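Local coordinates for fucolectin-related protein (Streptococcus pneumoniae, PDB 2WMF) that probably hydrolyses blood-group antigen glycans of the host, as the catalytic module of a family 98 glycoside hydrolase, at residues Y45-W55 with W504-A512. Sequence-based numbering, arbitrary orientation.
Sequences YGNDNGNGLWW and WKKEELELA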
ATOM      1  N   TYR A  45       9.102  16.004   6.469  1.00 11.18           N
ATOM      2  CA  TYR A  45      10.543  15.874   6.211  1.00 11.87           C
ATOM      3  C   TYR A  45      11.289  17.106   6.728  1.00 12.78           C
ATOM      4  O   TYR A  45      10.881  18.244   6.471  1.00 12.47           O
ATOM      5  CB  TYR A  45      10.807  15.675   4.712  1.00 12.66           C
ATOM      6  CG  TYR A  45      10.182  14.397   4.236  1.00 10.85           C
ATOM      7  CD1 TYR A  45      10.884  13.218   4.209  1.00 13.52           C
ATOM      8  CD2 TYR A  45       8.854  14.373   3.852  1.00 14.20           C
ATOM      9  CE1 TYR A  45      10.275  12.031   3.807  1.00 13.33           C
ATOM     10  CE2 TYR A  45       8.228  13.192   3.456  1.00 12.36           C
ATOM     11  CZ  TYR A  45       8.955  12.018   3.442  1.00 14.06           C
ATOM     12  OH  TYR A  45       8.351  10.833   3.037  1.00 14.26           O
ATOM     13  N   GLY A  46      12.394  16.865   7.438  1.00 13.88           N
ATOM     14  CA  GLY A  46      13.219  17.930   7.964  1.00 14.26           C
ATOM     15  C   GLY A  46      13.889  18.767   6.897  1.00 14.53           C
ATOM     16  O   GLY A  46      14.293  18.274   5.858  1.00 14.17           O
ATOM     17  N   ASN A  47      13.921  20.065   7.138  1.00 15.55           N
ATOM     18  CA  ASN A  47      14.766  21.004   6.397  1.00 17.01           C
ATOM     19  C   ASN A  47      15.844  21.508   7.350  1.00 18.66           C
ATOM     20  O   ASN A  47      15.575  21.755   8.519  1.00 17.65           O
ATOM     21  CB  ASN A  47      13.925  22.190   5.882  1.00 17.12           C
ATOM     22  CG  ASN A  47      14.634  22.995   4.764  1.00 16.19           C
ATOM     23  OD1 ASN A  47      15.623  22.544   4.195  1.00 18.69           O
ATOM     24  ND2 ASN A  47      14.112  24.163   4.445  1.00 18.74           N
ATOM     25  N   ASP A  48      17.050  21.708   6.848  1.00 21.09           N
ATOM     26  CA  ASP A  48      18.159  22.230   7.693  1.00 23.50           C
ATOM     27  C   ASP A  48      18.157  23.758   7.640  1.00 25.36           C
ATOM     28  O   ASP A  48      19.218  24.406   7.591  1.00 27.35           O
ATOM     29  CB  ASP A  48      19.505  21.633   7.250  1.00 23.93           C
ATOM     30  CG  ASP A  48      19.832  21.882   5.789  1.00 25.39           C
ATOM     31  OD1 ASP A  48      18.972  22.330   4.987  1.00 28.49           O
ATOM     32  OD2 ASP A  48      21.011  21.672   5.442  1.00 28.02           O
ATOM     33  N   ASN A  49      16.957  24.317   7.660  1.00 27.75           N
ATOM     34  CA  ASN A  49      16.666  25.714   7.312  1.00 28.16           C
ATOM     35  C   ASN A  49      15.190  26.068   7.609  1.00 28.62           C
ATOM     36  O   ASN A  49      14.330  25.187   7.849  1.00 28.70           O
ATOM     37  CB  ASN A  49      16.929  25.928   5.816  1.00 30.10           C
ATOM     38  CG  ASN A  49      17.072  27.374   5.444  1.00 31.83           C
ATOM     39  OD1 ASN A  49      17.820  28.119   6.096  1.00 40.04           O
ATOM     40  ND2 ASN A  49      16.376  27.796   4.371  1.00 36.64           N
ATOM     41  N   GLY A  50      14.888  27.361   7.602  1.00 28.35           N
ATOM     42  CA  GLY A  50      13.504  27.817   7.667  1.00 27.62           C
ATOM     43  C   GLY A  50      12.825  27.336   8.929  1.00 27.23           C
ATOM     44  O   GLY A  50      13.437  27.344  10.004  1.00 28.19           O
ATOM     45  N   ASN A  51      11.578  26.879   8.806  1.00 25.94           N
ATOM     46  CA  ASN A  51      10.836  26.358   9.963  1.00 24.43           C
ATOM     47  C   ASN A  51      11.196  24.907  10.346  1.00 23.27           C
ATOM     48  O   ASN A  51      10.528  24.280  11.201  1.00 23.59           O
ATOM     49  CB  ASN A  51       9.304  26.498   9.743  1.00 24.70           C
ATOM     50  CG  ASN A  51       8.732  25.459   8.793  1.00 24.90           C
ATOM     51  OD1 ASN A  51       7.511  25.212   8.770  1.00 28.41           O
ATOM     52  ND2 ASN A  51       9.600  24.841   8.009  1.00 19.06           N
ATOM     53  N   GLY A  52      12.222  24.368   9.698  1.00 21.26           N
ATOM     54  CA  GLY A  52      12.640  22.995   9.918  1.00 20.35           C
ATOM     55  C   GLY A  52      11.902  21.915   9.147  1.00 17.86           C
ATOM     56  O   GLY A  52      12.136  20.728   9.426  1.00 18.50           O
ATOM     57  N   LEU A  53      11.018  22.274   8.204  1.00 16.84           N
ATOM     58  CA  LEU A  53      10.307  21.260   7.340  1.00 15.87           C
ATOM     59  C   LEU A  53      10.327  21.598   5.841  1.00 14.56           C
ATOM     60  O   LEU A  53      10.260  22.760   5.435  1.00 14.89           O
ATOM     61  CB  LEU A  53       8.835  21.040   7.792  1.00 15.39           C
ATOM     62  CG  LEU A  53       8.596  20.532   9.218  1.00 15.31           C
ATOM     63  CD1 LEU A  53       7.102  20.607   9.516  1.00 17.55           C
ATOM     64  CD2 LEU A  53       9.118  19.100   9.414  1.00 16.17           C
ATOM     65  N   TRP A  54      10.446  20.555   5.032  1.00 13.41           N
ATOM     66  CA  TRP A  54      10.527  20.650   3.569  1.00 12.92           C
ATOM     67  C   TRP A  54       9.121  20.749   2.963  1.00 12.02           C
ATOM     68  O   TRP A  54       8.110  20.523   3.643  1.00 11.78           O
ATOM     69  CB  TRP A  54      11.309  19.448   3.048  1.00 13.29           C
ATOM     70  CG  TRP A  54      11.788  19.551   1.622  1.00 13.51           C
ATOM     71  CD1 TRP A  54      11.505  18.686   0.608  1.00 13.98           C
ATOM     72  CD2 TRP A  54      12.637  20.557   1.066  1.00 13.33           C
ATOM     73  NE1 TRP A  54      12.138  19.078  -0.557  1.00 13.35           N
ATOM     74  CE2 TRP A  54      12.828  20.234  -0.309  1.00 13.46           C
ATOM     75  CE3 TRP A  54      13.243  21.699   1.583  1.00 15.20           C
ATOM     76  CZ2 TRP A  54      13.609  21.014  -1.154  1.00 14.34           C
ATOM     77  CZ3 TRP A  54      14.021  22.487   0.724  1.00 15.07           C
ATOM     78  CH2 TRP A  54      14.180  22.142  -0.624  1.00 15.22           C
ATOM     79  N   TRP A  55       9.045  21.124   1.691  1.00 11.16           N
ATOM     80  CA  TRP A  55       7.786  21.150   0.919  1.00 11.21           C
ATOM     81  C   TRP A  55       6.754  22.160   1.429  1.00 11.55           C
ATOM     82  O   TRP A  55       5.580  22.105   1.089  1.00 11.92           O
ATOM     83  CB  TRP A  55       7.202  19.714   0.808  1.00 11.03           C
ATOM     84  CG  TRP A  55       7.901  18.893  -0.250  1.00  9.82           C
ATOM     85  CD1 TRP A  55       8.218  19.310  -1.509  1.00 11.45           C
ATOM     86  CD2 TRP A  55       8.436  17.576  -0.116  1.00 10.36           C
ATOM     87  NE1 TRP A  55       8.858  18.307  -2.190  1.00 11.13           N
ATOM     88  CE2 TRP A  55       9.036  17.243  -1.338  1.00 10.32           C
ATOM     89  CE3 TRP A  55       8.456  16.633   0.921  1.00 11.58           C
ATOM     90  CZ2 TRP A  55       9.601  16.005  -1.564  1.00 11.30           C
ATOM     91  CZ3 TRP A  55       9.072  15.412   0.700  1.00 11.14           C
ATOM     92  CH2 TRP A  55       9.614  15.111  -0.536  1.00 11.43           C
ATOM     93  N   TRP A 504      15.608  17.743  -2.937  1.00 16.68           N
ATOM     94  CA  TRP A 504      16.052  18.449  -1.738  1.00 16.99           C
ATOM     95  C   TRP A 504      16.668  19.840  -2.064  1.00 16.74           C
ATOM     96  O   TRP A 504      17.230  20.472  -1.163  1.00 17.89           O
ATOM     97  CB  TRP A 504      16.990  17.629  -0.823  1.00 17.18           C
ATOM     98  CG  TRP A 504      16.510  16.248  -0.513  1.00 16.43           C
ATOM     99  CD1 TRP A 504      17.122  15.087  -0.861  1.00 18.39           C
ATOM    100  CD2 TRP A 504      15.305  15.875   0.168  1.00 16.76           C
ATOM    101  NE1 TRP A 504      16.397  14.027  -0.436  1.00 18.34           N
ATOM    102  CE2 TRP A 504      15.267  14.468   0.193  1.00 17.59           C
ATOM    103  CE3 TRP A 504      14.272  16.587   0.780  1.00 17.18           C
ATOM    104  CZ2 TRP A 504      14.213  13.744   0.803  1.00 17.37           C
ATOM    105  CZ3 TRP A 504      13.242  15.870   1.400  1.00 17.33           C
ATOM    106  CH2 TRP A 504      13.216  14.472   1.392  1.00 17.29           C
ATOM    107  N   LYS A 505      16.480  20.322  -3.292  1.00 16.54           N
ATOM    108  CA  LYS A 505      16.963  21.642  -3.734  1.00 16.46           C
ATOM    109  C   LYS A 505      15.821  22.528  -4.256  1.00 15.24           C
ATOM    110  O   LYS A 505      14.669  22.094  -4.335  1.00 13.09           O
ATOM    111  CB  LYS A 505      18.071  21.459  -4.795  1.00 17.34           C
ATOM    112  CG  LYS A 505      19.260  20.649  -4.304  1.00 17.93           C
ATOM    113  CD  LYS A 505      20.355  20.557  -5.351  1.00 20.19           C
ATOM    114  CE  LYS A 505      21.672  19.974  -4.818  1.00 24.28           C
ATOM    115  NZ  LYS A 505      21.582  18.607  -4.184  1.00 30.53           N
ATOM    116  N   LYS A 506      16.133  23.781  -4.612  1.00 16.09           N
ATOM    117  CA  LYS A 506      15.119  24.770  -4.990  1.00 16.87           C
ATOM    118  C   LYS A 506      14.202  24.334  -6.140  1.00 15.57           C
ATOM    119  O   LYS A 506      13.009  24.642  -6.146  1.00 15.32           O
ATOM    120  CB  LYS A 506      15.804  26.128  -5.347  1.00 18.15           C
ATOM    121  CG  LYS A 506      16.686  26.089  -6.589  1.00 20.83           C
ATOM    122  CD  LYS A 506      17.300  27.481  -6.901  1.00 22.04           C
ATOM    123  CE  LYS A 506      17.718  27.561  -8.368  1.00 25.45           C
ATOM    124  NZ  LYS A 506      19.027  28.217  -8.507  1.00 31.47           N
ATOM    125  N   GLU A 507      14.741  23.595  -7.111  1.00 14.34           N
ATOM    126  CA  GLU A 507      13.933  23.145  -8.236  1.00 14.33           C
ATOM    127  C   GLU A 507      12.791  22.247  -7.761  1.00 13.43           C
ATOM    128  O   GLU A 507      11.690  22.299  -8.315  1.00 13.07           O
ATOM    129  CB  GLU A 507      14.768  22.403  -9.295  1.00 14.54           C
ATOM    130  CG  GLU A 507      15.757  23.312 -10.043  1.00 15.03           C
ATOM    131  CD  GLU A 507      17.100  23.518  -9.350  1.00 15.35           C
ATOM    132  OE1 GLU A 507      17.356  23.083  -8.164  1.00 14.97           O
ATOM    133  OE2 GLU A 507      17.955  24.158 -10.041  1.00 21.29           O
ATOM    134  N   GLU A 508      13.076  21.435  -6.741  1.00 12.91           N
ATOM    135  CA  GLU A 508      12.050  20.543  -6.192  1.00 12.93           C
ATOM    136  C   GLU A 508      10.974  21.383  -5.530  1.00 12.40           C
ATOM    137  O   GLU A 508       9.744  21.092  -5.643  1.00 11.11           O
ATOM    138  CB  GLU A 508      12.634  19.482  -5.242  1.00 11.82           C
ATOM    139  CG  GLU A 508      11.507  18.571  -4.686  1.00 11.08           C
ATOM    140  CD  GLU A 508      12.024  17.356  -3.973  1.00 12.68           C
ATOM    141  OE1 GLU A 508      12.815  17.537  -3.022  1.00 12.25           O
ATOM    142  OE2 GLU A 508      11.648  16.220  -4.349  1.00 12.91           O
ATOM    143  N   LEU A 509      11.393  22.424  -4.810  1.00 13.31           N
ATOM    144  CA  LEU A 509      10.403  23.340  -4.217  1.00 13.09           C
ATOM    145  C   LEU A 509       9.559  24.068  -5.274  1.00 13.53           C
ATOM    146  O   LEU A 509       8.374  24.241  -5.075  1.00 11.88           O
ATOM    147  CB  LEU A 509      11.060  24.331  -3.281  1.00 13.83           C
ATOM    148  CG  LEU A 509      11.733  23.793  -2.045  1.00 15.65           C
ATOM    149  CD1 LEU A 509      12.322  24.985  -1.258  1.00 17.65           C
ATOM    150  CD2 LEU A 509      10.729  22.967  -1.177  1.00 16.46           C
ATOM    151  N   GLU A 510      10.160  24.447  -6.412  1.00 12.65           N
ATOM    152  CA  GLU A 510       9.398  25.042  -7.524  1.00 13.27           C
ATOM    153  C   GLU A 510       8.287  24.122  -7.984  1.00 12.45           C
ATOM    154  O   GLU A 510       7.118  24.555  -8.163  1.00 11.94           O
ATOM    155  CB  GLU A 510      10.296  25.476  -8.724  1.00 13.05           C
ATOM    156  CG  GLU A 510       9.448  25.903  -9.966  1.00 14.43           C
ATOM    157  CD  GLU A 510      10.239  26.109 -11.275  1.00 16.73           C
ATOM    158  OE1 GLU A 510       9.576  26.271 -12.338  1.00 19.54           O
ATOM    159  OE2 GLU A 510      11.496  26.069 -11.248  1.00 17.70           O
ATOM    160  N   LEU A 511       8.628  22.835  -8.166  1.00 12.77           N
ATOM    161  CA  LEU A 511       7.619  21.846  -8.542  1.00 11.27           C
ATOM    162  C   LEU A 511       6.505  21.762  -7.488  1.00 10.65           C
ATOM    163  O   LEU A 511       5.322  21.745  -7.824  1.00 10.57           O
ATOM    164  CB  LEU A 511       8.244  20.462  -8.757  1.00 11.29           C
ATOM    165  CG  LEU A 511       7.316  19.331  -9.175  1.00 11.59           C
ATOM    166  CD1 LEU A 511       6.484  19.713 -10.439  1.00 11.12           C
ATOM    167  CD2 LEU A 511       8.084  17.987  -9.357  1.00 12.51           C
ATOM    168  N   ALA A 512       6.927  21.747  -6.218  1.00 10.74           N
ATOM    169  CA  ALA A 512       5.958  21.655  -5.074  1.00 10.19           C
ATOM    170  C   ALA A 512       5.029  22.905  -5.065  1.00  9.71           C
ATOM    171  O   ALA A 512       3.820  22.825  -4.786  1.00 10.83           O
ATOM    172  CB  ALA A 512       6.694  21.507  -3.743  1.00 11.05           C
TER
HETATM  173  O   HOH W   1       8.217  18.660  -5.150  1.00 11.61           O
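The indole of Trp54 is wedged between Leu509 and the ring of Trp504, each covering one of its two faces. On one side the leucine forms a CH-pi contact, its CD2 lying 3.4 Å from the centroid of the six-membered ring of Trp54 and only 10° off the normal, while CG lies against the CZ2–CH2 side and CD1 against CH2 and CZ3. On the other, the six-membered ring of Trp504 leans in obliquely, at 52° to the five-membered ring of Trp54, bringing CZ3 to 3.4 Å from Trp54 CD1. The far corner of Trp504, CH2, fits into the angle between Tyr45 CD1 and Trp55 CH2. Glu508 runs out extended, its CG turned opposite the backbone N (chi1 180°), and its carboxylate arrives at the indole edge. There OE1 accepts a fairly straight hydrogen bond from Trp54 NE1 at 3.0 Å. The backbone N of Trp504 reaches the same OE1 from the opposite carboxylate face; OE2 is held by Tyr267. One turn further along the helix, Ala512 CB abuts Trp55 CD1 at 3.5 Å, and a water joins Trp55 NE1 to Glu508 O. The result is an aromatic cluster of four side chains packing the loop after the first (beta/alpha)8-barrel strand, 39-45, against Trp504 and the first two turns of helix 506-517.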